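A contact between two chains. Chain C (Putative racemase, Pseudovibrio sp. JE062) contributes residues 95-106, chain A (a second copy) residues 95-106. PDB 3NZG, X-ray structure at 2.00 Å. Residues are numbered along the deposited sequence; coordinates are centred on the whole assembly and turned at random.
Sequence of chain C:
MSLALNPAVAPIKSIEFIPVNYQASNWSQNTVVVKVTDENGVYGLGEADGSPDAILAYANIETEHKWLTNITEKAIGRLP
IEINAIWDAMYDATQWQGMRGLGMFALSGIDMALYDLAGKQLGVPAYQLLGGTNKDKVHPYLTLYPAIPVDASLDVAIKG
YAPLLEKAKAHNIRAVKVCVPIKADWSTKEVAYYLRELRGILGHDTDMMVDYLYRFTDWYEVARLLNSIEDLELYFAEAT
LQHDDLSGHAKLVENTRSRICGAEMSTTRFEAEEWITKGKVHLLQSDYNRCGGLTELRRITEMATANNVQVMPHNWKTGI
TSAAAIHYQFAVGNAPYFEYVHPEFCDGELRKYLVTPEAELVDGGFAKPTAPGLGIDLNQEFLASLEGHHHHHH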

# COMPACT_ATOMS: atom_id res chain seq x y z
N GLN C 95 -17.72 -11.95 -28.43
CA GLN C 95 -17.30 -10.83 -27.58
C GLN C 95 -18.01 -9.51 -27.82
O GLN C 95 -18.18 -8.72 -26.89
CB GLN C 95 -15.80 -10.59 -27.71
CG GLN C 95 -14.95 -11.70 -27.18
CD GLN C 95 -13.47 -11.41 -27.35
OE1 GLN C 95 -12.91 -10.53 -26.69
NE2 GLN C 95 -12.83 -12.16 -28.25
N TRP C 96 -18.41 -9.24 -29.06
CA TRP C 96 -19.06 -7.98 -29.37
C TRP C 96 -20.33 -7.71 -28.56
O TRP C 96 -20.65 -6.56 -28.26
CB TRP C 96 -19.38 -7.89 -30.87
CG TRP C 96 -19.69 -6.49 -31.30
CD1 TRP C 96 -20.92 -5.95 -31.54
CD2 TRP C 96 -18.75 -5.43 -31.48
NE1 TRP C 96 -20.81 -4.62 -31.86
CE2 TRP C 96 -19.49 -4.27 -31.83
CE3 TRP C 96 -17.35 -5.34 -31.38
CZ2 TRP C 96 -18.87 -3.04 -32.08
CZ3 TRP C 96 -16.74 -4.11 -31.63
CH2 TRP C 96 -17.51 -2.97 -31.97
N GLN C 97 -21.05 -8.77 -28.19
CA GLN C 97 -22.29 -8.58 -27.43
C GLN C 97 -22.62 -9.70 -26.44
O GLN C 97 -23.75 -9.78 -25.97
CB GLN C 97 -23.48 -8.40 -28.39
CG GLN C 97 -23.74 -9.59 -29.32
CD GLN C 97 -24.84 -9.33 -30.34
OE1 GLN C 97 -25.26 -8.19 -30.55
NE2 GLN C 97 -25.29 -10.39 -31.00
N GLY C 98 -21.65 -10.55 -26.12
CA GLY C 98 -21.90 -11.64 -25.19
C GLY C 98 -20.88 -11.80 -24.06
O GLY C 98 -20.89 -12.80 -23.35
N MSE C 99 -20.00 -10.83 -23.88
CA MSE C 99 -19.01 -10.95 -22.82
C MSE C 99 -19.65 -10.87 -21.43
O MSE C 99 -19.12 -11.43 -20.47
CB MSE C 99 -17.94 -9.86 -22.94
CG MSE C 99 -17.01 -10.03 -24.12
SE MSE C 99 -15.47 -8.89 -23.92
CE MSE C 99 -16.29 -7.20 -24.39
N ARG C 100 -20.77 -10.16 -21.34
CA ARG C 100 -21.49 -9.98 -20.08
C ARG C 100 -22.99 -9.85 -20.38
O ARG C 100 -23.39 -9.79 -21.53
CB ARG C 100 -21.03 -8.69 -19.39
CG ARG C 100 -19.52 -8.52 -19.22
CD ARG C 100 -18.98 -9.29 -18.03
NE ARG C 100 -17.59 -8.91 -17.75
CZ ARG C 100 -16.55 -9.26 -18.50
NH1 ARG C 100 -16.74 -10.01 -19.57
NH2 ARG C 100 -15.32 -8.84 -18.19
N GLY C 101 -23.80 -9.81 -19.33
CA GLY C 101 -25.23 -9.66 -19.53
C GLY C 101 -25.97 -10.81 -20.19
O GLY C 101 -25.58 -11.98 -20.05
N LEU C 102 -27.03 -10.47 -20.92
CA LEU C 102 -27.90 -11.44 -21.58
C LEU C 102 -27.17 -12.52 -22.38
O LEU C 102 -27.49 -13.70 -22.27
CB LEU C 102 -28.91 -10.70 -22.47
CG LEU C 102 -30.02 -11.51 -23.15
CD1 LEU C 102 -31.02 -11.98 -22.12
CD2 LEU C 102 -30.71 -10.64 -24.19
N GLY C 103 -26.18 -12.12 -23.18
CA GLY C 103 -25.44 -13.08 -23.97
C GLY C 103 -24.83 -14.21 -23.16
O GLY C 103 -24.78 -15.35 -23.62
N MSE C 104 -24.35 -13.91 -21.96
CA MSE C 104 -23.76 -14.95 -21.12
C MSE C 104 -24.82 -15.94 -20.64
O MSE C 104 -24.50 -17.09 -20.36
CB MSE C 104 -23.03 -14.32 -19.92
CG MSE C 104 -21.68 -13.68 -20.28
SE MSE C 104 -20.45 -14.92 -21.14
CE MSE C 104 -20.37 -16.28 -19.76
N PHE C 105 -26.07 -15.49 -20.55
CA PHE C 105 -27.14 -16.39 -20.11
C PHE C 105 -27.27 -17.55 -21.11
O PHE C 105 -27.44 -18.71 -20.72
CB PHE C 105 -28.49 -15.67 -20.02
CG PHE C 105 -28.52 -14.50 -19.07
CD1 PHE C 105 -27.47 -14.25 -18.19
CD2 PHE C 105 -29.61 -13.64 -19.05
CE1 PHE C 105 -27.51 -13.17 -17.30
CE2 PHE C 105 -29.66 -12.55 -18.18
CZ PHE C 105 -28.60 -12.32 -17.30
N ALA C 106 -27.20 -17.21 -22.40
CA ALA C 106 -27.31 -18.20 -23.47
C ALA C 106 -26.14 -19.17 -23.45
O ALA C 106 -26.31 -20.38 -23.59
CB ALA C 106 -27.38 -17.50 -24.83
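Chain A (95-106) QWQGMRGLGMFA

Residues 95-106 of the two copies run antiparallel where they touch, with near-twofold symmetry. In chain A, as in chain C, a weakly bonded helix at about 95-98 leads through a loop into a helix that includes residues 103-106 and continues beyond them. The CA atoms of Gly A101 and Gly C101 lie 4.5 Å apart, and those of Leu A102 and Gln C97 5.5 Å. Gly A101 adopts a positive phi of 65°, and its CA approaches Arg C100 O at 3.5 Å in a CA-H...O contact; Gly C101 CA and Arg A100 O repeat it at 3.6 Å. An ideal CB on Gly A101 would fall 2.2 Å from Arg C100 O, so the close backbone approach depends on glycine.

No direct hydrogen bond crosses the stretches, but two waters bridge them. The O atom of water 1 accepts from Leu C102 N (2.8 Å) and Gly A103 N (3.0 Å) and donates to Gln A97 O (2.7 Å) and Arg A100 O (2.8 Å); water 2 makes the equivalent set with the chains exchanged.

Among the side chains, Leu A102 CD2 packs on Leu C102 CD2 at 3.6 Å. The ring edge of Phe A105 faces chain C, with CZ 3.7 Å from Trp C96 O and CE2 3.7 Å from Gln C97 CB. Arg A100 CB meets Arg C100 CB at 3.8 Å, while the ends of both side chains lead away.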

# COMPACT_ATOMS: atom_id res chain seq x y z
N GLN A 95 -32.21 -4.27 -14.15
CA GLN A 95 -31.00 -4.87 -13.60
C GLN A 95 -30.86 -6.38 -13.83
O GLN A 95 -29.75 -6.87 -14.04
CB GLN A 95 -30.91 -4.62 -12.09
CG GLN A 95 -30.80 -3.16 -11.70
CD GLN A 95 -30.68 -2.99 -10.20
OE1 GLN A 95 -29.69 -3.40 -9.60
NE2 GLN A 95 -31.70 -2.40 -9.58
N TRP A 96 -31.97 -7.11 -13.81
CA TRP A 96 -31.90 -8.56 -13.97
C TRP A 96 -31.22 -9.04 -15.25
O TRP A 96 -30.59 -10.09 -15.25
CB TRP A 96 -33.29 -9.19 -13.83
CG TRP A 96 -33.22 -10.66 -13.54
CD1 TRP A 96 -33.35 -11.68 -14.44
CD2 TRP A 96 -32.92 -11.28 -12.28
NE1 TRP A 96 -33.14 -12.90 -13.82
CE2 TRP A 96 -32.88 -12.67 -12.49
CE3 TRP A 96 -32.67 -10.78 -10.99
CZ2 TRP A 96 -32.60 -13.58 -11.46
CZ3 TRP A 96 -32.40 -11.68 -9.97
CH2 TRP A 96 -32.36 -13.07 -10.21
N GLN A 97 -31.33 -8.28 -16.33
CA GLN A 97 -30.69 -8.70 -17.57
C GLN A 97 -30.13 -7.54 -18.40
O GLN A 97 -29.68 -7.76 -19.52
CB GLN A 97 -31.66 -9.53 -18.42
CG GLN A 97 -32.96 -8.82 -18.78
CD GLN A 97 -33.94 -9.71 -19.55
OE1 GLN A 97 -33.83 -10.93 -19.55
NE2 GLN A 97 -34.92 -9.08 -20.19
N GLY A 98 -30.14 -6.33 -17.85
CA GLY A 98 -29.65 -5.20 -18.62
C GLY A 98 -28.54 -4.35 -18.01
O GLY A 98 -28.23 -3.28 -18.53
N MSE A 99 -27.94 -4.81 -16.91
CA MSE A 99 -26.88 -4.05 -16.26
C MSE A 99 -25.60 -3.94 -17.09
O MSE A 99 -24.86 -2.97 -16.96
CB MSE A 99 -26.52 -4.66 -14.91
CG MSE A 99 -27.55 -4.48 -13.83
SE MSE A 99 -26.80 -4.85 -12.09
CE MSE A 99 -26.65 -6.77 -12.25
N ARG A 100 -25.36 -4.93 -17.93
CA ARG A 100 -24.17 -4.97 -18.78
C ARG A 100 -24.56 -5.67 -20.08
O ARG A 100 -25.68 -6.17 -20.21
CB ARG A 100 -23.06 -5.77 -18.09
CG ARG A 100 -22.71 -5.33 -16.66
CD ARG A 100 -21.83 -4.08 -16.63
NE ARG A 100 -21.32 -3.81 -15.28
CZ ARG A 100 -22.02 -3.26 -14.29
NH1 ARG A 100 -23.29 -2.91 -14.48
NH2 ARG A 100 -21.46 -3.07 -13.10
N GLY A 101 -23.64 -5.73 -21.04
CA GLY A 101 -23.93 -6.41 -22.29
C GLY A 101 -25.02 -5.80 -23.16
O GLY A 101 -25.33 -4.61 -23.06
N LEU A 102 -25.61 -6.65 -23.99
CA LEU A 102 -26.66 -6.27 -24.95
C LEU A 102 -27.71 -5.30 -24.42
O LEU A 102 -28.03 -4.30 -25.07
CB LEU A 102 -27.37 -7.53 -25.47
CG LEU A 102 -28.35 -7.28 -26.62
CD1 LEU A 102 -27.62 -7.46 -27.94
CD2 LEU A 102 -29.52 -8.24 -26.53
N GLY A 103 -28.25 -5.60 -23.24
CA GLY A 103 -29.26 -4.75 -22.64
C GLY A 103 -28.89 -3.28 -22.59
O GLY A 103 -29.75 -2.42 -22.78
N MSE A 104 -27.63 -2.98 -22.31
CA MSE A 104 -27.19 -1.60 -22.23
C MSE A 104 -27.21 -0.91 -23.60
O MSE A 104 -27.38 0.30 -23.68
CB MSE A 104 -25.78 -1.50 -21.63
CG MSE A 104 -25.72 -1.76 -20.13
SE MSE A 104 -26.85 -0.52 -19.13
CE MSE A 104 -25.94 1.13 -19.57
N PHE A 105 -27.03 -1.68 -24.67
CA PHE A 105 -27.04 -1.09 -26.02
C PHE A 105 -28.40 -0.44 -26.25
O PHE A 105 -28.50 0.69 -26.74
CB PHE A 105 -26.80 -2.14 -27.12
CG PHE A 105 -25.55 -2.95 -26.95
CD1 PHE A 105 -24.57 -2.59 -26.03
CD2 PHE A 105 -25.35 -4.09 -27.72
CE1 PHE A 105 -23.40 -3.35 -25.90
CE2 PHE A 105 -24.19 -4.86 -27.59
CZ PHE A 105 -23.22 -4.48 -26.67
N ALA A 106 -29.46 -1.16 -25.88
CA ALA A 106 -30.82 -0.66 -26.04
C ALA A 106 -31.03 0.61 -25.21
O ALA A 106 -31.56 1.60 -25.71
CB ALA A 106 -31.82 -1.73 -25.62
O HOH W 1 -27.65 -7.79 -21.31
O HOH W 2 -25.12 -9.54 -23.57